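Local atomic coordinates of putative sulfatase yidJ (Bacteroides fragilis, PDB entry 2QZU), a protein that probably hydrolyses sulfate esters, possibly those of aryl substrates, as a metal-dependent member of the sulfatase family. Residues A[114-119]-A[164-169]; A[123-128]-A[219-224]; A[416-421]-A[459-464]. All blocks are in the same frame, centred on the assembly; numbering follows the deposited sequence.

Contact 1: residues A[114-119]-A[164-169]; sequences RCWSDV and HGFDHW
His-164 meets the start of helix 116-122 with both its ring and its backbone carbonyl. The imidazole ND1 donates to Asp-118 OD2 over 2.8 Å, with an N-H...O angle of 156°. The acceptor lies almost in the ring plane and offers its syn lone pair, while the carboxylate plane is turned 62° from the ring. The anti lone pair of the same oxygen takes the backbone N of Cys-115, the N-cap residue, at 2.9 Å. Two donors therefore grip OD2, tying the first turn of the helix to the histidine; such a pairing would be expected to favour a charged carboxylate. Cys-115 supplies a second side of the imidazole's surroundings: SG stands over one ring face, 3.9 Å from the centroid. Ser-117 OG lies between its own backbone N and carbonyl carbon, and from there it donates to His-164 O at 2.6 Å. Ser-117 CB also packs obliquely against the Phe-166 ring, 3.4 Å from CE2. Beyond it, Phe-166 turns its CZ edge toward the six-membered ring of Trp-116 in an offset edge-to-face pair, centroids 6.0 Å apart and planes at 88°. Gly-165, between His-164 and Phe-166, has a positive phi, a backbone conformation that calls for glycine. The contact joins the helix start to the loop that leads into strand 168-172, the edge strand of the eight-stranded sheet. Helix 76-85 packs on Cys-115 and Trp-116, Tyr-362 and Leu-366 of helix 361-368 lie against Trp-116, and Val-225 of strand 222-228 touches both Trp-116 and Phe-166.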
loop_
_atom_site.group_PDB
_atom_site.type_symbol
_atom_site.label_atom_id
_atom_site.label_comp_id
_atom_site.label_asym_id
_atom_site.label_seq_id
_atom_site.Cartn_x
_atom_site.Cartn_y
_atom_site.Cartn_z
ATOM N N ARG A 114 13.744 -20.375 -28.890
ATOM C CA ARG A 114 13.612 -19.641 -30.144
ATOM C C ARG A 114 12.295 -18.871 -30.081
ATOM O O ARG A 114 11.226 -19.423 -30.351
ATOM C CB ARG A 114 13.595 -20.623 -31.318
ATOM C CG ARG A 114 13.430 -19.984 -32.685
ATOM C CD ARG A 114 14.675 -19.250 -33.116
ATOM N NE ARG A 114 14.568 -18.743 -34.483
ATOM C CZ ARG A 114 15.479 -17.961 -35.050
ATOM N NH1 ARG A 114 16.557 -17.607 -34.364
ATOM N NH2 ARG A 114 15.313 -17.528 -36.293
ATOM N N CYS A 115 12.374 -17.597 -29.719
ATOM C CA CYS A 115 11.181 -16.763 -29.601
ATOM C C CYS A 115 10.864 -16.010 -30.889
ATOM O O CYS A 115 11.730 -15.857 -31.749
ATOM C CB CYS A 115 11.363 -15.784 -28.441
ATOM S SG CYS A 115 11.635 -16.639 -26.865
ATOM N N TRP A 116 9.629 -15.529 -31.024
ATOM C CA TRP A 116 9.259 -14.814 -32.245
ATOM C C TRP A 116 10.110 -13.574 -32.469
ATOM O O TRP A 116 10.316 -13.162 -33.612
ATOM C CB TRP A 116 7.770 -14.431 -32.259
ATOM C CG TRP A 116 7.301 -13.589 -31.105
ATOM C CD1 TRP A 116 6.774 -14.038 -29.926
ATOM C CD2 TRP A 116 7.291 -12.159 -31.031
ATOM N NE1 TRP A 116 6.431 -12.975 -29.126
ATOM C CE2 TRP A 116 6.737 -11.809 -29.778
ATOM C CE3 TRP A 116 7.695 -11.136 -31.902
ATOM C CZ2 TRP A 116 6.576 -10.477 -29.372
ATOM C CZ3 TRP A 116 7.533 -9.805 -31.497
ATOM C CH2 TRP A 116 6.980 -9.493 -30.241
ATOM N N SER A 117 10.603 -12.984 -31.385
ATOM C CA SER A 117 11.436 -11.798 -31.500
ATOM C C SER A 117 12.783 -12.169 -32.126
ATOM O O SER A 117 13.370 -11.371 -32.856
ATOM C CB SER A 117 11.631 -11.142 -30.129
ATOM O OG SER A 117 12.130 -12.062 -29.174
ATOM N N ASP A 118 13.257 -13.384 -31.851
ATOM C CA ASP A 118 14.526 -13.860 -32.419
ATOM C C ASP A 118 14.346 -14.025 -33.923
ATOM O O ASP A 118 15.250 -13.739 -34.708
ATOM C CB ASP A 118 14.923 -15.221 -31.831
ATOM C CG ASP A 118 15.334 -15.139 -30.369
ATOM O OD1 ASP A 118 16.286 -14.390 -30.056
ATOM O OD2 ASP A 118 14.712 -15.837 -29.537
ATOM N N VAL A 119 13.171 -14.509 -34.310
ATOM C CA VAL A 119 12.846 -14.716 -35.715
ATOM C C VAL A 119 12.820 -13.378 -36.462
ATOM O O VAL A 119 13.470 -13.227 -37.499
ATOM C CB VAL A 119 11.481 -15.424 -35.866
ATOM C CG1 VAL A 119 11.063 -15.460 -37.332
ATOM C CG2 VAL A 119 11.567 -16.842 -35.307
ATOM N N HIS A 164 16.560 -11.946 -26.374
ATOM C CA HIS A 164 15.993 -12.542 -27.573
ATOM C C HIS A 164 15.788 -11.613 -28.772
ATOM O O HIS A 164 14.726 -11.608 -29.396
ATOM C CB HIS A 164 14.682 -13.237 -27.194
ATOM C CG HIS A 164 14.881 -14.399 -26.274
ATOM N ND1 HIS A 164 15.137 -15.673 -26.731
ATOM C CD2 HIS A 164 14.968 -14.460 -24.923
ATOM C CE1 HIS A 164 15.378 -16.469 -25.704
ATOM N NE2 HIS A 164 15.281 -15.757 -24.595
ATOM N N GLY A 165 16.810 -10.826 -29.092
ATOM C CA GLY A 165 16.719 -9.950 -30.246
ATOM C C GLY A 165 16.259 -8.522 -30.038
ATOM O O GLY A 165 16.389 -7.701 -30.943
ATOM N N PHE A 166 15.721 -8.213 -28.864
ATOM C CA PHE A 166 15.257 -6.856 -28.594
ATOM C C PHE A 166 16.456 -5.953 -28.325
ATOM O O PHE A 166 16.896 -5.818 -27.182
ATOM C CB PHE A 166 14.301 -6.856 -27.395
ATOM C CG PHE A 166 12.938 -7.428 -27.700
ATOM C CD1 PHE A 166 12.071 -6.766 -28.568
ATOM C CD2 PHE A 166 12.517 -8.620 -27.116
ATOM C CE1 PHE A 166 10.799 -7.282 -28.845
ATOM C CE2 PHE A 166 11.250 -9.144 -27.385
ATOM C CZ PHE A 166 10.390 -8.471 -28.254
ATOM N N ASP A 167 16.971 -5.336 -29.386
ATOM C CA ASP A 167 18.135 -4.459 -29.295
ATOM C C ASP A 167 17.890 -3.160 -28.534
ATOM O O ASP A 167 18.735 -2.738 -27.743
ATOM C CB ASP A 167 18.680 -4.163 -30.696
ATOM C CG ASP A 167 19.234 -5.406 -31.374
ATOM O OD1 ASP A 167 19.965 -6.169 -30.708
ATOM O OD2 ASP A 167 18.949 -5.620 -32.571
ATOM N N HIS A 168 16.754 -2.516 -28.779
ATOM C CA HIS A 168 16.414 -1.291 -28.057
ATOM C C HIS A 168 15.696 -1.789 -26.809
ATOM O O HIS A 168 14.656 -2.443 -26.904
ATOM C CB HIS A 168 15.482 -0.407 -28.883
ATOM C CG HIS A 168 15.111 0.871 -28.203
ATOM N ND1 HIS A 168 16.028 1.863 -27.929
ATOM C CD2 HIS A 168 13.923 1.315 -27.725
ATOM C CE1 HIS A 168 15.421 2.863 -27.317
ATOM N NE2 HIS A 168 14.144 2.555 -27.180
ATOM N N TRP A 169 16.247 -1.468 -25.643
ATOM C CA TRP A 169 15.709 -1.965 -24.384
ATOM C C TRP A 169 15.546 -0.909 -23.293
ATOM O O TRP A 169 16.510 -0.268 -22.891
ATOM C CB TRP A 169 16.647 -3.081 -23.900
ATOM C CG TRP A 169 16.175 -3.930 -22.752
ATOM C CD1 TRP A 169 16.497 -3.784 -21.430
ATOM C CD2 TRP A 169 15.366 -5.107 -22.839
ATOM N NE1 TRP A 169 15.945 -4.809 -20.692
ATOM C CE2 TRP A 169 15.242 -5.633 -21.534
ATOM C CE3 TRP A 169 14.731 -5.775 -23.897
ATOM C CZ2 TRP A 169 14.513 -6.793 -21.255
ATOM C CZ3 TRP A 169 14.005 -6.930 -23.621
ATOM C CH2 TRP A 169 13.903 -7.427 -22.309
#

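Contact 2: residues A[123-128]-A[219-224]; sequences QGYNMG and KQPFAL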
loop_
_atom_site.group_PDB
_atom_site.type_symbol
_atom_site.label_atom_id
_atom_site.label_comp_id
_atom_site.label_asym_id
_atom_site.label_seq_id
_atom_site.Cartn_x
_atom_site.Cartn_y
_atom_site.Cartn_z
ATOM N N GLN A 123 15.120 -11.738 -39.451
ATOM C CA GLN A 123 14.559 -11.307 -40.721
ATOM C C GLN A 123 14.850 -9.837 -41.020
ATOM O O GLN A 123 14.241 -9.252 -41.913
ATOM C CB GLN A 123 13.050 -11.567 -40.765
ATOM C CG GLN A 123 12.670 -13.038 -40.613
ATOM C CD GLN A 123 13.413 -13.951 -41.575
ATOM O OE1 GLN A 123 13.456 -13.705 -42.777
ATOM N NE2 GLN A 123 13.996 -15.022 -41.045
ATOM N N GLY A 124 15.772 -9.245 -40.263
ATOM C CA GLY A 124 16.161 -7.863 -40.503
ATOM C C GLY A 124 15.340 -6.753 -39.869
ATOM O O GLY A 124 15.482 -5.587 -40.247
ATOM N N TYR A 125 14.496 -7.100 -38.905
ATOM C CA TYR A 125 13.660 -6.107 -38.238
ATOM C C TYR A 125 14.411 -5.333 -37.167
ATOM O O TYR A 125 15.293 -5.873 -36.501
ATOM C CB TYR A 125 12.453 -6.781 -37.578
ATOM C CG TYR A 125 11.274 -7.001 -38.485
ATOM C CD1 TYR A 125 11.395 -7.747 -39.656
ATOM C CD2 TYR A 125 10.026 -6.475 -38.163
ATOM C CE1 TYR A 125 10.295 -7.963 -40.488
ATOM C CE2 TYR A 125 8.922 -6.683 -38.984
ATOM C CZ TYR A 125 9.063 -7.425 -40.143
ATOM O OH TYR A 125 7.969 -7.619 -40.951
ATOM N N ASN A 126 14.054 -4.061 -37.020
ATOM C CA ASN A 126 14.629 -3.201 -35.993
ATOM C C ASN A 126 13.755 -3.596 -34.800
ATOM O O ASN A 126 12.527 -3.528 -34.894
ATOM C CB ASN A 126 14.398 -1.735 -36.349
ATOM C CG ASN A 126 15.630 -0.882 -36.141
ATOM O OD1 ASN A 126 16.287 -0.959 -35.102
ATOM N ND2 ASN A 126 15.949 -0.053 -37.129
HETATM N N MSE A 127 14.371 -4.006 -33.693
HETATM C CA MSE A 127 13.612 -4.473 -32.523
HETATM C C MSE A 127 13.666 -3.595 -31.270
HETATM O O MSE A 127 14.722 -3.089 -30.900
HETATM C CB MSE A 127 14.095 -5.874 -32.135
HETATM C CG MSE A 127 14.169 -6.868 -33.283
HETATM SE SE MSE A 127 12.445 -7.327 -33.999
HETATM C CE MSE A 127 11.693 -8.233 -32.458
ATOM N N GLY A 128 12.523 -3.459 -30.601
ATOM C CA GLY A 128 12.464 -2.665 -29.381
ATOM C C GLY A 128 11.473 -3.207 -28.358
ATOM O O GLY A 128 10.415 -3.718 -28.718
ATOM N N LYS A 219 13.427 2.546 -43.759
ATOM C CA LYS A 219 14.516 1.859 -44.445
ATOM C C LYS A 219 14.490 0.361 -44.151
ATOM O O LYS A 219 15.061 -0.439 -44.893
ATOM C CB LYS A 219 15.869 2.448 -44.035
ATOM C CG LYS A 219 16.201 2.288 -42.567
ATOM C CD LYS A 219 17.589 2.825 -42.261
ATOM C CE LYS A 219 17.903 2.703 -40.781
ATOM N NZ LYS A 219 19.271 3.192 -40.457
ATOM N N GLN A 220 13.821 -0.009 -43.065
ATOM C CA GLN A 220 13.704 -1.407 -42.664
ATOM C C GLN A 220 12.441 -1.573 -41.827
ATOM O O GLN A 220 11.903 -0.594 -41.314
ATOM C CB GLN A 220 14.920 -1.823 -41.831
ATOM C CG GLN A 220 15.139 -0.969 -40.589
ATOM C CD GLN A 220 16.365 -1.385 -39.800
ATOM O OE1 GLN A 220 16.410 -2.475 -39.229
ATOM N NE2 GLN A 220 17.369 -0.519 -39.765
ATOM N N PRO A 221 11.935 -2.809 -41.698
ATOM C CA PRO A 221 10.728 -2.975 -40.885
ATOM C C PRO A 221 11.116 -2.910 -39.407
ATOM O O PRO A 221 12.298 -2.993 -39.065
ATOM C CB PRO A 221 10.232 -4.371 -41.265
ATOM C CG PRO A 221 10.857 -4.630 -42.616
ATOM C CD PRO A 221 12.228 -4.036 -42.459
ATOM N N PHE A 222 10.128 -2.753 -38.535
ATOM C CA PHE A 222 10.406 -2.725 -37.105
ATOM C C PHE A 222 9.309 -3.426 -36.317
ATOM O O PHE A 222 8.178 -3.579 -36.787
ATOM C CB PHE A 222 10.555 -1.284 -36.589
ATOM C CG PHE A 222 9.265 -0.501 -36.553
ATOM C CD1 PHE A 222 8.815 0.181 -37.680
ATOM C CD2 PHE A 222 8.512 -0.431 -35.383
ATOM C CE1 PHE A 222 7.634 0.929 -37.643
ATOM C CE2 PHE A 222 7.329 0.313 -35.335
ATOM C CZ PHE A 222 6.890 0.995 -36.467
ATOM N N ALA A 223 9.673 -3.872 -35.121
ATOM C CA ALA A 223 8.747 -4.521 -34.205
ATOM C C ALA A 223 9.004 -3.865 -32.858
ATOM O O ALA A 223 10.146 -3.793 -32.404
ATOM C CB ALA A 223 9.023 -6.027 -34.121
ATOM N N LEU A 224 7.945 -3.369 -32.230
ATOM C CA LEU A 224 8.074 -2.728 -30.931
ATOM C C LEU A 224 7.031 -3.273 -29.973
ATOM O O LEU A 224 5.856 -3.395 -30.321
ATOM C CB LEU A 224 7.896 -1.206 -31.056
ATOM C CG LEU A 224 7.813 -0.403 -29.747
ATOM C CD1 LEU A 224 9.187 -0.342 -29.098
ATOM C CD2 LEU A 224 7.302 1.011 -30.025
#
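Tyr-125 lays its ring across Pro-221 just before the two segments pair as parallel strands. Its CB lies 4.1 Å from Pro-221 O. The first torsion, -85°, sets CG anti to the carbonyl carbon, and the ring then extends over the proline, the two side chains crossing at about a right angle. CG, CD1 and CE1 all lie against Pro-221 CB, CE1 at 3.7 Å. Along the other side, CD2 comes to 3.6 Å from the carbonyl carbon of Phe-222 and also approaches Ala-223 CB. Farther out, CE2 and CZ each touch Pro-221 CB, which stands over the ring centre, 3.5 Å from the centroid: a CH-pi contact. At the tip, OH has its polar partners in Pro-28 O and Thr-27 OG1, so the ring is fixed at its far end as well as over its face. The backbones then pair in parallel register, Asn-126 with Phe-222, Met-127 with Ala-223 and Gly-128 with Leu-224, and the short strand axes run 5° apart. Asn-126 N donates to Pro-221 O (2.9 Å), Ala-223 N to Asn-126 O, and Gly-128 N to Ala-223 O (3.0 Å), the last bond being more bent, at 144°. Selenomethionine Met-127 rests SE on Ala-223 CB at 3.7 Å. Gly-124, at positive phi, closes helix 116-122 as the C-prime residue of a Schellman motif and turns the chain into strand 126-130. Strand 126-130 lies between strands 168-172 and 222-228, and strand 29-35 flanks the latter on its other side, as expected for the parallel part of an alkaline phosphatase-like sheet. Helix 116-122 packs on the face bearing Met-127 and Ala-223, through Leu-120; helix 200-213 packs on the face bearing Asn-126, Phe-222 and Leu-224.

Contact 3: residues A[416-421]-A[459-464]; sequences LRTDRY and HTFNRQ
Phe-461 drives the outer part of its ring between Thr-418 and Tyr-421. Its CZ reaches Tyr-421 CD2 at 3.6 Å, and the two side chains cross at about a right angle. The rings form an offset edge-to-face pair, Phe-461 giving the edge and Tyr-421 the face, with centroids 5.6 Å apart and planes at 66°. Next to CZ, Phe-461 CE1 meets Thr-418 CG2 tip to tip, also at 3.6 Å. One helical turn on, Leu-416 CD1 rests against the aliphatic part of Gln-464, 3.7 Å from CG; chi1 of -174° holds that CG anti to the backbone N.

The next shell fixes the threonine. Its OG1 accepts from Arg-420 N at 3.0 Å and from Tyr-421 N at 2.8 Å, an ST turn combined with an ST motif, while Thr-418 N donates to Tyr-421 O. This tight connection between strands 412-417 and 421-428 leaves CG2 directed at the phenylalanine. Farther out, Tyr-423 and Leu-437 also pack on Phe-461, and Leu-457 of the same helix touches Tyr-421, so helix 455-471 packs against the four-stranded antiparallel sheet.

No hydrogen bond crosses between the segments: the polar bonds shape the hairpin turn, whereas its attachment to the helix rests on apolar and aromatic surfaces.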
loop_
_atom_site.group_PDB
_atom_site.type_symbol
_atom_site.label_atom_id
_atom_site.label_comp_id
_atom_site.label_asym_id
_atom_site.label_seq_id
_atom_site.Cartn_x
_atom_site.Cartn_y
_atom_site.Cartn_z
ATOM N N LEU A 416 -10.267 -27.237 -20.289
ATOM C CA LEU A 416 -10.612 -26.832 -21.640
ATOM C C LEU A 416 -11.734 -25.802 -21.586
ATOM O O LEU A 416 -12.587 -25.850 -20.701
ATOM C CB LEU A 416 -11.086 -28.043 -22.448
ATOM C CG LEU A 416 -10.122 -29.201 -22.703
ATOM C CD1 LEU A 416 -10.895 -30.362 -23.325
ATOM C CD2 LEU A 416 -8.993 -28.751 -23.615
ATOM N N ARG A 417 -11.721 -24.867 -22.527
ATOM C CA ARG A 417 -12.760 -23.849 -22.609
ATOM C C ARG A 417 -13.338 -23.909 -24.014
ATOM O O ARG A 417 -12.638 -23.627 -24.988
ATOM C CB ARG A 417 -12.189 -22.444 -22.345
ATOM C CG ARG A 417 -13.246 -21.318 -22.380
ATOM C CD ARG A 417 -12.617 -19.949 -22.103
ATOM N NE ARG A 417 -13.594 -18.858 -22.074
ATOM C CZ ARG A 417 -14.219 -18.372 -23.145
ATOM N NH1 ARG A 417 -13.977 -18.872 -24.347
ATOM N NH2 ARG A 417 -15.082 -17.371 -23.013
ATOM N N THR A 418 -14.599 -24.316 -24.130
ATOM C CA THR A 418 -15.242 -24.364 -25.438
ATOM C C THR A 418 -16.099 -23.106 -25.515
ATOM O O THR A 418 -16.180 -22.352 -24.541
ATOM C CB THR A 418 -16.159 -25.595 -25.601
ATOM O OG1 THR A 418 -17.401 -25.361 -24.927
ATOM C CG2 THR A 418 -15.495 -26.838 -25.024
ATOM N N ASP A 419 -16.741 -22.877 -26.655
ATOM C CA ASP A 419 -17.576 -21.693 -26.802
ATOM C C ASP A 419 -18.762 -21.686 -25.844
ATOM O O ASP A 419 -19.464 -20.683 -25.738
ATOM C CB ASP A 419 -18.079 -21.551 -28.245
ATOM C CG ASP A 419 -18.756 -22.805 -28.758
ATOM O OD1 ASP A 419 -19.402 -23.515 -27.958
ATOM O OD2 ASP A 419 -18.651 -23.073 -29.973
ATOM N N ARG A 420 -18.981 -22.794 -25.141
ATOM C CA ARG A 420 -20.096 -22.880 -24.201
ATOM C C ARG A 420 -19.715 -23.355 -22.802
ATOM O O ARG A 420 -20.245 -22.853 -21.806
ATOM C CB ARG A 420 -21.181 -23.813 -24.749
ATOM C CG ARG A 420 -22.339 -24.025 -23.781
ATOM C CD ARG A 420 -23.384 -24.983 -24.331
ATOM N NE ARG A 420 -24.504 -25.133 -23.406
ATOM C CZ ARG A 420 -25.527 -25.962 -23.591
ATOM N NH1 ARG A 420 -25.580 -26.730 -24.672
ATOM N NH2 ARG A 420 -26.498 -26.025 -22.691
ATOM N N TYR A 421 -18.798 -24.316 -22.729
ATOM C CA TYR A 421 -18.380 -24.890 -21.451
ATOM C C TYR A 421 -16.948 -24.603 -21.010
ATOM O O TYR A 421 -16.057 -24.396 -21.828
ATOM C CB TYR A 421 -18.518 -26.418 -21.503
ATOM C CG TYR A 421 -19.914 -26.945 -21.750
ATOM C CD1 TYR A 421 -20.849 -27.005 -20.719
ATOM C CD2 TYR A 421 -20.294 -27.392 -23.017
ATOM C CE1 TYR A 421 -22.135 -27.502 -20.942
ATOM C CE2 TYR A 421 -21.576 -27.889 -23.250
ATOM C CZ TYR A 421 -22.488 -27.939 -22.208
ATOM O OH TYR A 421 -23.757 -28.426 -22.433
ATOM N N HIS A 459 -17.355 -37.137 -19.297
ATOM C CA HIS A 459 -16.573 -38.217 -19.882
ATOM C C HIS A 459 -16.033 -37.798 -21.250
ATOM O O HIS A 459 -14.904 -38.135 -21.615
ATOM C CB HIS A 459 -17.433 -39.478 -20.010
ATOM C CG HIS A 459 -16.783 -40.577 -20.793
ATOM N ND1 HIS A 459 -16.791 -40.615 -22.172
ATOM C CD2 HIS A 459 -16.095 -41.671 -20.391
ATOM C CE1 HIS A 459 -16.135 -41.684 -22.584
ATOM N NE2 HIS A 459 -15.702 -42.344 -21.524
ATOM N N THR A 460 -16.842 -37.057 -21.998
ATOM C CA THR A 460 -16.443 -36.588 -23.319
ATOM C C THR A 460 -15.286 -35.599 -23.202
ATOM O O THR A 460 -14.294 -35.700 -23.925
ATOM C CB THR A 460 -17.615 -35.898 -24.042
ATOM O OG1 THR A 460 -18.727 -36.800 -24.122
ATOM C CG2 THR A 460 -17.201 -35.486 -25.447
ATOM N N PHE A 461 -15.413 -34.640 -22.289
ATOM C CA PHE A 461 -14.356 -33.655 -22.095
ATOM C C PHE A 461 -13.100 -34.331 -21.553
ATOM O O PHE A 461 -11.986 -33.911 -21.851
ATOM C CB PHE A 461 -14.817 -32.547 -21.138
ATOM C CG PHE A 461 -15.765 -31.554 -21.762
ATOM C CD1 PHE A 461 -15.453 -30.939 -22.972
ATOM C CD2 PHE A 461 -16.952 -31.211 -21.124
ATOM C CE1 PHE A 461 -16.310 -29.990 -23.537
ATOM C CE2 PHE A 461 -17.817 -30.263 -21.680
ATOM C CZ PHE A 461 -17.494 -29.655 -22.888
ATOM N N ASN A 462 -13.283 -35.388 -20.767
ATOM C CA ASN A 462 -12.154 -36.118 -20.199
ATOM C C ASN A 462 -11.245 -36.696 -21.288
ATOM O O ASN A 462 -10.029 -36.529 -21.235
ATOM C CB ASN A 462 -12.652 -37.247 -19.290
ATOM C CG ASN A 462 -12.207 -37.080 -17.846
ATOM O OD1 ASN A 462 -12.513 -37.914 -16.992
ATOM N ND2 ASN A 462 -11.483 -36.002 -17.566
ATOM N N ARG A 463 -11.821 -37.379 -22.272
ATOM C CA ARG A 463 -10.996 -37.940 -23.335
ATOM C C ARG A 463 -10.413 -36.815 -24.182
ATOM O O ARG A 463 -9.274 -36.898 -24.635
ATOM C CB ARG A 463 -11.796 -38.904 -24.222
ATOM C CG ARG A 463 -12.967 -38.295 -24.967
ATOM C CD ARG A 463 -13.442 -39.251 -26.058
ATOM N NE ARG A 463 -14.690 -38.825 -26.687
ATOM C CZ ARG A 463 -15.878 -38.866 -26.091
ATOM N NH1 ARG A 463 -15.981 -39.313 -24.847
ATOM N NH2 ARG A 463 -16.962 -38.463 -26.740
ATOM N N GLN A 464 -11.194 -35.757 -24.376
ATOM C CA GLN A 464 -10.742 -34.619 -25.166
ATOM C C GLN A 464 -9.539 -33.954 -24.488
ATOM O O GLN A 464 -8.579 -33.572 -25.154
ATOM C CB GLN A 464 -11.887 -33.614 -25.344
ATOM C CG GLN A 464 -11.560 -32.447 -26.272
ATOM C CD GLN A 464 -12.729 -31.491 -26.467
ATOM O OE1 GLN A 464 -12.581 -30.435 -27.084
ATOM N NE2 GLN A 464 -13.897 -31.860 -25.948
#

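Overall arrangement
Contacts 1 and 2, their centres 10 Å apart, tie one edge of the eight-stranded mixed sheet to its flanking helix 116-122. Their segments alternate along the chain: helix 116-122 is followed by strands 126-130, 168-172 and 222-228, with 126-130 in the middle of the three in the sheet. A probable hydrogen bond from His-168 N to Met-127 O, 3.0 Å, links the two contacts directly. Contact 3 comes later in the chain, its centre 36 Å from that of contact 1 and 40 Å from that of contact 2, on the opposite side of the chain's centre from the latter. It fastens the C-terminal helix 455-471 to the separate four-stranded antiparallel sheet, so the two main sheets are both represented.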